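PDB 7BVE: integral membrane indolylacetylinositol arabinosyltransferase EmbC from Mycolicibacterium smegmatis, which probably transfers arabinose units in the building of cell-wall arabinan, as a membrane-embedded glycosyltransferase of the emb family. Local coordinates for residues A[37-42]-A[1059-1064]; A[205-210]-A[1066-1071]. All coordinates share one frame; numbering follows the deposited sequence.

Interaction 1 (A[37-42]-A[1059-1064])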
# COMPACT_ATOMS: atom_id res chain seq x y z
N PRO A 37 -23.09 -14.54 -40.66
CA PRO A 37 -21.90 -15.35 -40.96
C PRO A 37 -20.66 -14.53 -41.28
O PRO A 37 -20.70 -13.32 -41.51
CB PRO A 37 -22.33 -16.16 -42.19
CG PRO A 37 -23.78 -16.23 -42.09
CD PRO A 37 -24.22 -14.93 -41.53
N VAL A 38 -19.52 -15.22 -41.26
CA VAL A 38 -18.22 -14.69 -41.64
C VAL A 38 -17.53 -15.72 -42.53
O VAL A 38 -18.12 -16.73 -42.91
CB VAL A 38 -17.32 -14.36 -40.42
CG1 VAL A 38 -17.85 -13.17 -39.68
CG2 VAL A 38 -17.24 -15.55 -39.51
N GLU A 39 -16.28 -15.44 -42.88
CA GLU A 39 -15.47 -16.33 -43.71
C GLU A 39 -14.10 -16.51 -43.06
O GLU A 39 -13.24 -15.63 -43.15
CB GLU A 39 -15.33 -15.79 -45.12
CG GLU A 39 -16.60 -15.83 -45.91
CD GLU A 39 -16.45 -15.23 -47.28
OE1 GLU A 39 -15.39 -14.63 -47.56
OE2 GLU A 39 -17.39 -15.36 -48.10
N GLN A 40 -13.89 -17.66 -42.42
CA GLN A 40 -12.61 -17.96 -41.80
C GLN A 40 -11.59 -18.35 -42.87
O GLN A 40 -11.94 -18.88 -43.92
CB GLN A 40 -12.77 -19.10 -40.80
CG GLN A 40 -11.62 -19.32 -39.84
CD GLN A 40 -11.69 -20.64 -39.13
OE1 GLN A 40 -12.53 -21.48 -39.43
NE2 GLN A 40 -10.79 -20.85 -38.18
N THR A 41 -10.32 -18.07 -42.59
CA THR A 41 -9.20 -18.56 -43.39
C THR A 41 -8.54 -19.68 -42.59
O THR A 41 -7.89 -19.42 -41.57
CB THR A 41 -8.20 -17.46 -43.71
OG1 THR A 41 -8.85 -16.42 -44.44
CG2 THR A 41 -7.06 -18.00 -44.54
N THR A 42 -8.70 -20.91 -43.05
CA THR A 42 -8.16 -22.07 -42.35
C THR A 42 -6.72 -22.32 -42.76
O THR A 42 -6.38 -22.22 -43.94
CB THR A 42 -9.01 -23.30 -42.64
OG1 THR A 42 -8.97 -23.58 -44.05
CG2 THR A 42 -10.44 -23.08 -42.22
N THR A 1059 -10.62 -21.95 -47.17
CA THR A 1059 -11.66 -20.97 -46.89
C THR A 1059 -12.89 -21.71 -46.39
O THR A 1059 -13.35 -22.65 -47.03
CB THR A 1059 -12.01 -20.13 -48.13
OG1 THR A 1059 -10.83 -19.49 -48.62
CG2 THR A 1059 -13.04 -19.07 -47.80
N ALA A 1060 -13.41 -21.28 -45.24
CA ALA A 1060 -14.59 -21.89 -44.65
C ALA A 1060 -15.56 -20.82 -44.20
O ALA A 1060 -15.15 -19.81 -43.61
CB ALA A 1060 -14.22 -22.78 -43.46
N THR A 1061 -16.85 -21.04 -44.45
CA THR A 1061 -17.91 -20.14 -44.02
C THR A 1061 -18.41 -20.58 -42.65
O THR A 1061 -18.87 -21.71 -42.49
CB THR A 1061 -19.06 -20.11 -45.02
OG1 THR A 1061 -18.59 -19.60 -46.27
CG2 THR A 1061 -20.17 -19.23 -44.50
N ARG A 1062 -18.30 -19.68 -41.68
CA ARG A 1062 -18.63 -19.95 -40.29
C ARG A 1062 -19.85 -19.13 -39.89
O ARG A 1062 -20.28 -18.23 -40.61
CB ARG A 1062 -17.43 -19.61 -39.41
CG ARG A 1062 -16.23 -20.46 -39.71
CD ARG A 1062 -16.44 -21.83 -39.17
NE ARG A 1062 -15.27 -22.68 -39.28
CZ ARG A 1062 -15.12 -23.67 -40.15
NH1 ARG A 1062 -16.10 -23.98 -40.98
NH2 ARG A 1062 -14.01 -24.37 -40.15
N SER A 1063 -20.41 -19.44 -38.74
CA SER A 1063 -21.58 -18.73 -38.26
C SER A 1063 -21.17 -17.74 -37.18
O SER A 1063 -19.99 -17.52 -36.92
CB SER A 1063 -22.63 -19.71 -37.76
OG SER A 1063 -22.17 -20.40 -36.62
N GLY A 1064 -22.15 -17.12 -36.54
CA GLY A 1064 -21.88 -16.10 -35.56
C GLY A 1064 -21.76 -16.57 -34.13
O GLY A 1064 -21.47 -15.76 -33.25
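Far apart in sequence, residues 37-42 and 1059-1064 pair as antiparallel neighbours: the C-terminal strand 1056-1062 closes one border of the sheet of the N-terminal concanavalin-like domain by joining strand 38-46. Val38 and Arg1062 form one hydrogen-bonded pair, with Val38 N giving to Arg1062 O at 3.2 Å and an N-H...O angle of 162°, and Arg1062 N giving back to Val38 O. Gln40 and Ala1060 form the next, where Gln40 N meets Ala1060 O at 2.8 Å, nearly along the C=O axis, and Ala1060 N returns a straight bond to Gln40 O.

The closely packed face carries Val38, Gln40, Ala1060 and Arg1062. Arg1062 bends at chi2 (-74°), so that its chain runs obliquely across Gln40 and the guanidinium rests with one face over Ala1060 CB, offset toward the rim. Gln40, extended with CG anti to its backbone N, brings OE1 within 3.0 Å of Arg1062 NE, while its NE2 is bonded to the backbone O of Thr206. Trp1066 adds a cation-pi contact to Arg1062.

The other face is looser. Glu39 and Thr1061, a non-hydrogen-bonded pair, come no closer through their side chains than 4.3 Å, from Glu39 CG to Thr1061 OG1, and Thr1061 is exposed. Four main-chain bonds thus join the strands, whereas the positive charge of Arg1062 has an amide oxygen and an aromatic ring for neighbours, surroundings likely to suit its protonated form.

Interaction 2 (A[205-210]-A[1066-1071]); sequences DTRYST and WSPAPL
Arg207 carries most of this contact between two irregular segments, the loop between strand 201-203 and helix 214-238 and the C-terminal tail that follows strand 1056-1062. Its CG takes the crowded position between the backbone N and the carbonyl carbon (chi1 73°), and the same CG lies 3.5 Å above the centre of the Tyr208 ring. Beyond an extended chi2, the chain bends at chi3 (73°) and delivers the guanidinium to the tail.

Asp205 holds that group from its own segment through a salt bridge. With CG anti to its backbone N, it presents OD1 to the side of Arg207, where NE and NH2 both grip the one oxygen. The bond from Arg207 NE to Asp205 OD1 is 2.8 Å long and uses the syn lone pair; NH2 reaches the same atom from above the carboxylate plane. Both donors keep OD1 close to the guanidinium plane, which limits rotation of the group.

The tail supplies the remaining surroundings. Ala1069 O lies at the edge and accepts from Arg207 NH2 at 3.0 Å, the donor standing above the carbonyl plane, while a weak bond from NH1 converges on the same oxygen. Pro1068 CG lies over one guanidinium face and Leu1071 CD2, 3.9 Å from Arg207 CZ, over the opposite one, both toward the rim. Leu1071 also leans on Phe488 of helix 479-492, and Ser1067 OG is bonded to Gln484 of that helix, which lies in sequence between two predicted transmembrane helices.

The cation is therefore clamped between two aliphatic groups, with its edge given to a carboxylate and a peptide carbonyl; such pairing in a partly buried place would be expected to keep Arg207 protonated and Asp205 ionised.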
# COMPACT_ATOMS: atom_id res chain seq x y z
N ASP A 205 -5.00 -22.38 -34.77
CA ASP A 205 -6.17 -21.64 -34.30
C ASP A 205 -6.20 -20.26 -34.94
O ASP A 205 -5.76 -19.26 -34.37
CB ASP A 205 -6.16 -21.56 -32.78
CG ASP A 205 -7.38 -20.86 -32.24
OD1 ASP A 205 -8.47 -21.46 -32.26
OD2 ASP A 205 -7.24 -19.71 -31.78
N THR A 206 -6.71 -20.20 -36.16
CA THR A 206 -6.96 -18.93 -36.83
C THR A 206 -8.44 -18.56 -36.73
O THR A 206 -9.13 -18.44 -37.73
CB THR A 206 -6.53 -19.00 -38.29
OG1 THR A 206 -7.46 -19.81 -39.01
CG2 THR A 206 -5.18 -19.63 -38.40
N ARG A 207 -8.93 -18.38 -35.51
CA ARG A 207 -10.34 -18.08 -35.35
C ARG A 207 -10.65 -16.60 -35.45
O ARG A 207 -11.82 -16.23 -35.56
CB ARG A 207 -10.86 -18.61 -34.02
CG ARG A 207 -10.41 -17.83 -32.83
CD ARG A 207 -10.95 -18.40 -31.54
NE ARG A 207 -10.29 -19.65 -31.16
CZ ARG A 207 -10.67 -20.40 -30.13
NH1 ARG A 207 -11.69 -20.04 -29.38
NH2 ARG A 207 -10.02 -21.51 -29.86
N TYR A 208 -9.63 -15.75 -35.43
CA TYR A 208 -9.82 -14.31 -35.54
C TYR A 208 -9.43 -13.79 -36.91
O TYR A 208 -9.49 -12.58 -37.14
CB TYR A 208 -9.01 -13.59 -34.46
CG TYR A 208 -9.29 -14.08 -33.07
CD1 TYR A 208 -10.49 -13.80 -32.45
CD2 TYR A 208 -8.34 -14.80 -32.37
CE1 TYR A 208 -10.75 -14.25 -31.17
CE2 TYR A 208 -8.59 -15.25 -31.09
CZ TYR A 208 -9.80 -14.97 -30.50
OH TYR A 208 -10.06 -15.41 -29.23
N SER A 209 -9.06 -14.68 -37.83
CA SER A 209 -8.70 -14.30 -39.19
C SER A 209 -9.92 -14.39 -40.11
O SER A 209 -9.91 -15.03 -41.15
CB SER A 209 -7.57 -15.18 -39.70
OG SER A 209 -6.40 -15.04 -38.93
N THR A 210 -10.98 -13.71 -39.70
CA THR A 210 -12.25 -13.75 -40.40
C THR A 210 -12.38 -12.58 -41.37
O THR A 210 -11.48 -11.74 -41.50
CB THR A 210 -13.41 -13.75 -39.41
OG1 THR A 210 -13.41 -12.53 -38.66
CG2 THR A 210 -13.29 -14.91 -38.44
N TRP A 1066 -20.07 -19.74 -33.64
CA TRP A 1066 -19.16 -20.86 -33.79
C TRP A 1066 -17.91 -20.67 -32.94
O TRP A 1066 -17.44 -19.54 -32.75
CB TRP A 1066 -18.77 -20.99 -35.25
CG TRP A 1066 -17.83 -22.09 -35.54
CD1 TRP A 1066 -18.12 -23.41 -35.61
CD2 TRP A 1066 -16.42 -21.97 -35.72
NE1 TRP A 1066 -16.98 -24.13 -35.88
CE2 TRP A 1066 -15.92 -23.26 -35.95
CE3 TRP A 1066 -15.54 -20.89 -35.75
CZ2 TRP A 1066 -14.58 -23.49 -36.18
CZ3 TRP A 1066 -14.22 -21.12 -35.98
CH2 TRP A 1066 -13.75 -22.41 -36.19
N SER A 1067 -17.36 -21.78 -32.43
CA SER A 1067 -16.13 -21.77 -31.66
C SER A 1067 -15.45 -23.13 -31.79
O SER A 1067 -16.10 -24.15 -31.53
CB SER A 1067 -16.38 -21.46 -30.19
OG SER A 1067 -15.18 -21.51 -29.46
N PRO A 1068 -14.17 -23.18 -32.20
CA PRO A 1068 -13.54 -24.47 -32.51
C PRO A 1068 -13.11 -25.30 -31.31
O PRO A 1068 -13.25 -26.53 -31.32
CB PRO A 1068 -12.33 -24.05 -33.35
CG PRO A 1068 -12.00 -22.70 -32.88
CD PRO A 1068 -13.30 -22.05 -32.53
N ALA A 1069 -12.59 -24.66 -30.28
CA ALA A 1069 -11.90 -25.33 -29.19
C ALA A 1069 -11.80 -24.36 -28.03
O ALA A 1069 -11.90 -23.14 -28.23
CB ALA A 1069 -10.50 -25.79 -29.63
N PRO A 1070 -11.65 -24.85 -26.80
CA PRO A 1070 -11.48 -23.93 -25.67
C PRO A 1070 -10.15 -23.21 -25.72
O PRO A 1070 -9.21 -23.61 -26.41
CB PRO A 1070 -11.57 -24.85 -24.45
CG PRO A 1070 -12.32 -26.01 -24.92
CD PRO A 1070 -11.91 -26.22 -26.33
N LEU A 1071 -10.08 -22.11 -24.99
CA LEU A 1071 -8.87 -21.31 -24.89
C LEU A 1071 -8.09 -21.80 -23.68
O LEU A 1071 -8.57 -21.70 -22.55
CB LEU A 1071 -9.21 -19.83 -24.77
CG LEU A 1071 -9.77 -19.15 -26.02
CD1 LEU A 1071 -10.30 -17.79 -25.69
CD2 LEU A 1071 -8.69 -19.03 -27.06

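Overall arrangement
Interactions 1 and 2 lie about 10 Å apart, centre to centre, and both fasten the C-terminal end of the chain to the N-terminal concanavalin-like domain, first as a strand and then as the irregular tail following it. Interaction 1 is a surface contact at the sheet border, made largely by regular main-chain bonding; interaction 2 is partly buried, lacks sheet pairing, and depends on one charged side chain. They meet through Thr206, whose OG1 probably bonds to Thr41 O, and through Trp1066, which packs against Gln40. Together they illustrate how a distant terminus can be docked by strand pairing at a border and, farther in, by an arginine that its own loop's carboxylate orients toward the tail.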